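PtLCIB4 H88A mutant (Phaeodactylum tricornutum, PDB 5B5Z) binds zinc and belongs to the LCIB family, a group of beta-carbonic anhydrases, which interconvert carbon dioxide and bicarbonate. Local coordinates at residues 115-126 against 134-142. Numbering follows the deposited sequence.
Sequences HVGVSWEGKWGT and KGGACCGSA. With ZN (zinc ion), chain C.
Cys138 is gripped through its backbone from both ends of the loop 117-125, Gly117 N donating almost straight (175°) to Cys138 O at 2.9 Å while Cys138 N gives its hydrogen to Gly125 O. The cis peptide between Cys138 and Cys139 lies in the zinc site of the beta-carbonic anhydrase fold, where the end of strand 107-117 meets the start of helix 140-154. Zinc is bound by His115 NE2 at 2.1 Å and by Cys139 SG at 2.3 Å; Cys59 and a water complete the four ligands. Asn247 OD1 accepts from His115 ND1, and with zinc on NE2 the imidazole is held at both nitrogens. Cys138 SG lies obliquely to that ring, 3.5 Å from His115 CE1. Farther along, a chi1 of -173° swings Thr126 OG1 away from the backbone N and toward Gly136 O, to which it donates over 2.9 Å from above the carbonyl plane. A valine here would probably leave Gly136 O without its hydroxyl partner and Gly135-Gly136 less firmly held. A water bridges the two backbones, donating to His115 O and accepting from Cys139 N. As N-cap of the helix, Cys139 also uses its zinc-bound SG to accept from Ala142 N, 3.5 Å away.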
ATOM      1  N   HIS A 115      -3.069  -0.011 -13.909  1.00 12.09           N
ATOM      2  CA  HIS A 115      -3.201  -1.420 -14.291  1.00 12.26           C
ATOM      3  C   HIS A 115      -4.554  -1.689 -14.941  1.00 13.10           C
ATOM      4  O   HIS A 115      -5.472  -0.869 -14.869  1.00 12.23           O
ATOM      5  CB  HIS A 115      -2.974  -2.362 -13.089  1.00 12.75           C
ATOM      6  CG  HIS A 115      -4.117  -2.426 -12.125  1.00 11.86           C
ATOM      7  ND1 HIS A 115      -4.790  -3.596 -11.838  1.00 12.72           N
ATOM      8  CD2 HIS A 115      -4.695  -1.466 -11.369  1.00 12.45           C
ATOM      9  CE1 HIS A 115      -5.747  -3.342 -10.959  1.00 14.28           C
ATOM     10  NE2 HIS A 115      -5.700  -2.063 -10.640  1.00 18.34           N
ATOM     11  N   VAL A 116      -4.660  -2.845 -15.578  1.00 12.23           N
ATOM     12  CA  VAL A 116      -5.885  -3.215 -16.278  1.00 13.95           C
ATOM     13  C   VAL A 116      -5.945  -4.730 -16.398  1.00 14.26           C
ATOM     14  O   VAL A 116      -4.920  -5.370 -16.631  1.00 15.46           O
ATOM     15  CB  VAL A 116      -5.954  -2.551 -17.671  1.00 13.94           C
ATOM     16  CG1 VAL A 116      -4.766  -2.960 -18.540  1.00 15.44           C
ATOM     17  CG2 VAL A 116      -7.277  -2.877 -18.341  1.00 16.44           C
ATOM     18  N   GLY A 117      -7.133  -5.290 -16.208  1.00 15.17           N
ATOM     19  CA  GLY A 117      -7.345  -6.714 -16.392  1.00 14.30           C
ATOM     20  C   GLY A 117      -7.655  -7.050 -17.837  1.00 13.91           C
ATOM     21  O   GLY A 117      -8.242  -6.248 -18.558  1.00 17.37           O
ATOM     22  N   VAL A 118      -7.215  -8.222 -18.266  1.00 16.19           N
ATOM     23  CA  VAL A 118      -7.629  -8.724 -19.572  1.00 15.44           C
ATOM     24  C   VAL A 118      -8.047 -10.179 -19.351  1.00 24.36           C
ATOM     25  O   VAL A 118      -7.354 -10.927 -18.669  1.00 21.72           O
ATOM     26  CB  VAL A 118      -6.516  -8.584 -20.632  1.00 16.57           C
ATOM     27  CG1 VAL A 118      -5.256  -9.360 -20.241  1.00 22.31           C
ATOM     28  CG2 VAL A 118      -7.051  -9.027 -22.009  1.00 21.37           C
ATOM     29  N   SER A 119      -9.203 -10.554 -19.887  1.00 23.88           N
ATOM     30  CA  SER A 119      -9.805 -11.836 -19.536  1.00 23.43           C
ATOM     31  C   SER A 119      -9.324 -12.959 -20.444  1.00 27.59           C
ATOM     32  O   SER A 119      -8.585 -12.732 -21.400  1.00 25.05           O
ATOM     33  CB  SER A 119     -11.330 -11.754 -19.593  1.00 25.02           C
ATOM     34  OG  SER A 119     -11.783 -11.637 -20.933  1.00 27.01           O
ATOM     35  N   TRP A 120      -9.763 -14.175 -20.140  1.00 30.91           N
ATOM     36  CA  TRP A 120      -9.443 -15.322 -20.971  1.00 30.53           C
ATOM     37  C   TRP A 120     -10.027 -15.146 -22.375  1.00 32.31           C
ATOM     38  O   TRP A 120      -9.515 -15.723 -23.332  1.00 35.84           O
ATOM     39  CB  TRP A 120      -9.956 -16.619 -20.329  1.00 34.80           C
ATOM     40  CG  TRP A 120     -11.452 -16.705 -20.264  1.00 40.90           C
ATOM     41  CD1 TRP A 120     -12.281 -16.010 -19.429  1.00 41.13           C
ATOM     42  CD2 TRP A 120     -12.301 -17.535 -21.071  1.00 43.50           C
ATOM     43  NE1 TRP A 120     -13.590 -16.356 -19.667  1.00 44.71           N
ATOM     44  CE2 TRP A 120     -13.630 -17.291 -20.667  1.00 44.89           C
ATOM     45  CE3 TRP A 120     -12.066 -18.462 -22.091  1.00 46.27           C
ATOM     46  CZ2 TRP A 120     -14.721 -17.943 -21.251  1.00 50.08           C
ATOM     47  CZ3 TRP A 120     -13.152 -19.106 -22.672  1.00 47.53           C
ATOM     48  CH2 TRP A 120     -14.460 -18.842 -22.250  1.00 48.15           C
ATOM     49  N   GLU A 121     -11.074 -14.329 -22.497  1.00 31.20           N
ATOM     50  CA  GLU A 121     -11.691 -14.042 -23.801  1.00 31.61           C
ATOM     51  C   GLU A 121     -11.111 -12.811 -24.498  1.00 34.45           C
ATOM     52  O   GLU A 121     -11.630 -12.389 -25.539  1.00 29.65           O
ATOM     53  CB  GLU A 121     -13.198 -13.821 -23.660  1.00 36.18           C
ATOM     54  CG  GLU A 121     -14.016 -15.010 -23.202  1.00 42.59           C
ATOM     55  CD  GLU A 121     -15.314 -14.569 -22.532  1.00 49.79           C
ATOM     56  OE1 GLU A 121     -15.939 -13.603 -23.022  1.00 48.96           O
ATOM     57  OE2 GLU A 121     -15.712 -15.169 -21.511  1.00 54.60           O
ATOM     58  N   GLY A 122     -10.071 -12.213 -23.917  1.00 26.40           N
ATOM     59  CA  GLY A 122      -9.443 -11.030 -24.492  1.00 26.09           C
ATOM     60  C   GLY A 122     -10.191  -9.724 -24.272  1.00 23.13           C
ATOM     61  O   GLY A 122      -9.978  -8.742 -24.994  1.00 28.05           O
ATOM     62  N   LYS A 123     -11.072  -9.700 -23.278  1.00 24.03           N
ATOM     63  CA  LYS A 123     -11.847  -8.499 -22.971  1.00 24.89           C
ATOM     64  C   LYS A 123     -11.086  -7.645 -21.947  1.00 21.44           C
ATOM     65  O   LYS A 123     -10.631  -8.165 -20.921  1.00 25.04           O
ATOM     66  CB  LYS A 123     -13.233  -8.882 -22.433  1.00 28.76           C
ATOM     67  CG  LYS A 123     -14.086  -7.721 -21.948  1.00 32.07           C
ATOM     68  CD  LYS A 123     -15.470  -8.194 -21.491  1.00 35.54           C
ATOM     69  CE  LYS A 123     -16.450  -7.030 -21.317  1.00 40.06           C
ATOM     70  NZ  LYS A 123     -17.260  -6.768 -22.546  1.00 46.50           N
ATOM     71  N   TRP A 124     -10.939  -6.354 -22.231  1.00 19.82           N
ATOM     72  CA  TRP A 124     -10.200  -5.447 -21.339  1.00 18.52           C
ATOM     73  C   TRP A 124     -11.068  -4.922 -20.200  1.00 21.41           C
ATOM     74  O   TRP A 124     -12.279  -4.778 -20.342  1.00 21.86           O
ATOM     75  CB  TRP A 124      -9.631  -4.264 -22.132  1.00 18.36           C
ATOM     76  CG  TRP A 124      -8.570  -4.663 -23.094  1.00 17.91           C
ATOM     77  CD1 TRP A 124      -8.712  -4.880 -24.442  1.00 19.76           C
ATOM     78  CD2 TRP A 124      -7.193  -4.924 -22.788  1.00 19.04           C
ATOM     79  NE1 TRP A 124      -7.504  -5.252 -24.988  1.00 18.18           N
ATOM     80  CE2 TRP A 124      -6.556  -5.289 -23.993  1.00 18.93           C
ATOM     81  CE3 TRP A 124      -6.435  -4.880 -21.606  1.00 18.14           C
ATOM     82  CZ2 TRP A 124      -5.199  -5.603 -24.055  1.00 20.13           C
ATOM     83  CZ3 TRP A 124      -5.097  -5.185 -21.669  1.00 17.26           C
ATOM     84  CH2 TRP A 124      -4.487  -5.545 -22.889  1.00 19.81           C
ATOM     85  N   GLY A 125     -10.441  -4.629 -19.063  1.00 15.89           N
ATOM     86  CA  GLY A 125     -11.148  -4.003 -17.962  1.00 17.07           C
ATOM     87  C   GLY A 125     -11.717  -4.980 -16.960  1.00 18.27           C
ATOM     88  O   GLY A 125     -12.469  -4.584 -16.073  1.00 19.77           O
ATOM     89  N   THR A 126     -11.364  -6.254 -17.110  1.00 18.28           N
ATOM     90  CA  THR A 126     -11.847  -7.298 -16.220  1.00 21.72           C
ATOM     91  C   THR A 126     -10.889  -8.484 -16.231  1.00 24.23           C
ATOM     92  O   THR A 126     -10.181  -8.724 -17.213  1.00 24.58           O
ATOM     93  CB  THR A 126     -13.276  -7.765 -16.606  1.00 27.76           C
ATOM     94  OG1 THR A 126     -13.771  -8.673 -15.612  1.00 26.63           O
ATOM     95  CG2 THR A 126     -13.301  -8.440 -17.983  1.00 26.66           C
ATOM     96  N   LYS A 134     -17.696 -14.278 -11.007  1.00 39.62           N
ATOM     97  CA  LYS A 134     -17.558 -12.996 -11.704  1.00 38.77           C
ATOM     98  C   LYS A 134     -16.397 -12.173 -11.132  1.00 38.27           C
ATOM     99  O   LYS A 134     -16.317 -11.948  -9.920  1.00 35.96           O
ATOM    100  CB  LYS A 134     -18.857 -12.194 -11.617  1.00 41.18           C
ATOM    101  CG  LYS A 134     -19.993 -12.747 -12.467  1.00 45.08           C
ATOM    102  CD  LYS A 134     -21.300 -12.011 -12.193  1.00 45.99           C
ATOM    103  CE  LYS A 134     -22.457 -12.976 -11.984  1.00 50.64           C
ATOM    104  NZ  LYS A 134     -23.196 -12.694 -10.720  1.00 50.44           N
ATOM    105  N   GLY A 135     -15.506 -11.721 -12.010  1.00 35.62           N
ATOM    106  CA  GLY A 135     -14.303 -11.024 -11.588  1.00 33.10           C
ATOM    107  C   GLY A 135     -14.504  -9.552 -11.285  1.00 33.28           C
ATOM    108  O   GLY A 135     -13.800  -8.975 -10.457  1.00 33.22           O
ATOM    109  N   GLY A 136     -15.465  -8.933 -11.957  1.00 30.19           N
ATOM    110  CA  GLY A 136     -15.712  -7.520 -11.760  1.00 30.74           C
ATOM    111  C   GLY A 136     -14.631  -6.685 -12.420  1.00 25.32           C
ATOM    112  O   GLY A 136     -13.741  -7.223 -13.081  1.00 28.40           O
ATOM    113  N   ALA A 137     -14.710  -5.375 -12.231  1.00 22.80           N
ATOM    114  CA  ALA A 137     -13.830  -4.442 -12.923  1.00 19.41           C
ATOM    115  C   ALA A 137     -12.385  -4.524 -12.448  1.00 17.39           C
ATOM    116  O   ALA A 137     -12.108  -4.814 -11.283  1.00 21.65           O
ATOM    117  CB  ALA A 137     -14.349  -3.030 -12.760  1.00 22.10           C
ATOM    118  N   CYS A 138     -11.468  -4.246 -13.366  1.00 17.23           N
ATOM    119  CA  CYS A 138     -10.039  -4.191 -13.073  1.00 16.35           C
ATOM    120  C   CYS A 138      -9.405  -3.251 -14.094  1.00 16.80           C
ATOM    121  O   CYS A 138      -9.279  -3.621 -15.258  1.00 16.25           O
ATOM    122  CB  CYS A 138      -9.426  -5.594 -13.160  1.00 17.74           C
ATOM    123  SG  CYS A 138      -7.693  -5.730 -12.698  1.00 19.55           S
ATOM    124  N   CYS A 139      -9.006  -2.036 -13.727  1.00 15.30           N
ATOM    125  CA  CYS A 139      -8.990  -1.462 -12.391  1.00 16.61           C
ATOM    126  C   CYS A 139     -10.359  -0.944 -11.909  1.00 15.45           C
ATOM    127  O   CYS A 139     -10.904  -0.043 -12.505  1.00 15.19           O
ATOM    128  CB  CYS A 139      -7.968  -0.324 -12.432  1.00 14.05           C
ATOM    129  SG  CYS A 139      -7.803   0.608 -10.859  1.00 56.68           S
ATOM    130  N   GLY A 140     -10.889  -1.485 -10.815  1.00 14.99           N
ATOM    131  CA  GLY A 140     -12.178  -1.051 -10.296  1.00 16.23           C
ATOM    132  C   GLY A 140     -12.288   0.441 -10.026  1.00 15.69           C
ATOM    133  O   GLY A 140     -13.264   1.100 -10.412  1.00 15.81           O
ATOM    134  N   SER A 141     -11.283   0.985  -9.350  1.00 14.72           N
ATOM    135  CA  SER A 141     -11.247   2.399  -9.039  1.00 14.44           C
ATOM    136  C   SER A 141     -11.267   3.271 -10.290  1.00 14.26           C
ATOM    137  O   SER A 141     -12.040   4.218 -10.375  1.00 15.96           O
ATOM    138  CB  SER A 141     -10.004   2.725  -8.191  1.00 14.55           C
ATOM    139  OG  SER A 141      -9.791   4.129  -8.124  1.00 17.26           O
ATOM    140  N   ALA A 142     -10.398   2.966 -11.247  1.00 16.07           N
ATOM    141  CA  ALA A 142     -10.326   3.770 -12.463  1.00 15.23           C
ATOM    142  C   ALA A 142     -11.633   3.681 -13.265  1.00 15.91           C
ATOM    143  O   ALA A 142     -12.094   4.677 -13.821  1.00 17.53           O
ATOM    144  CB  ALA A 142      -9.156   3.342 -13.320  1.00 14.01           C
TER
HETATM  145 ZN    ZN C 500      -6.951  -0.957  -9.401  1.00 11.81          ZN
HETATM  146  O   HOH W   1      -8.272   0.006 -15.860  1.00 20.53           O
HETATM  147  O   HOH W   2      -8.352  -2.225  -9.073  1.00 16.17           O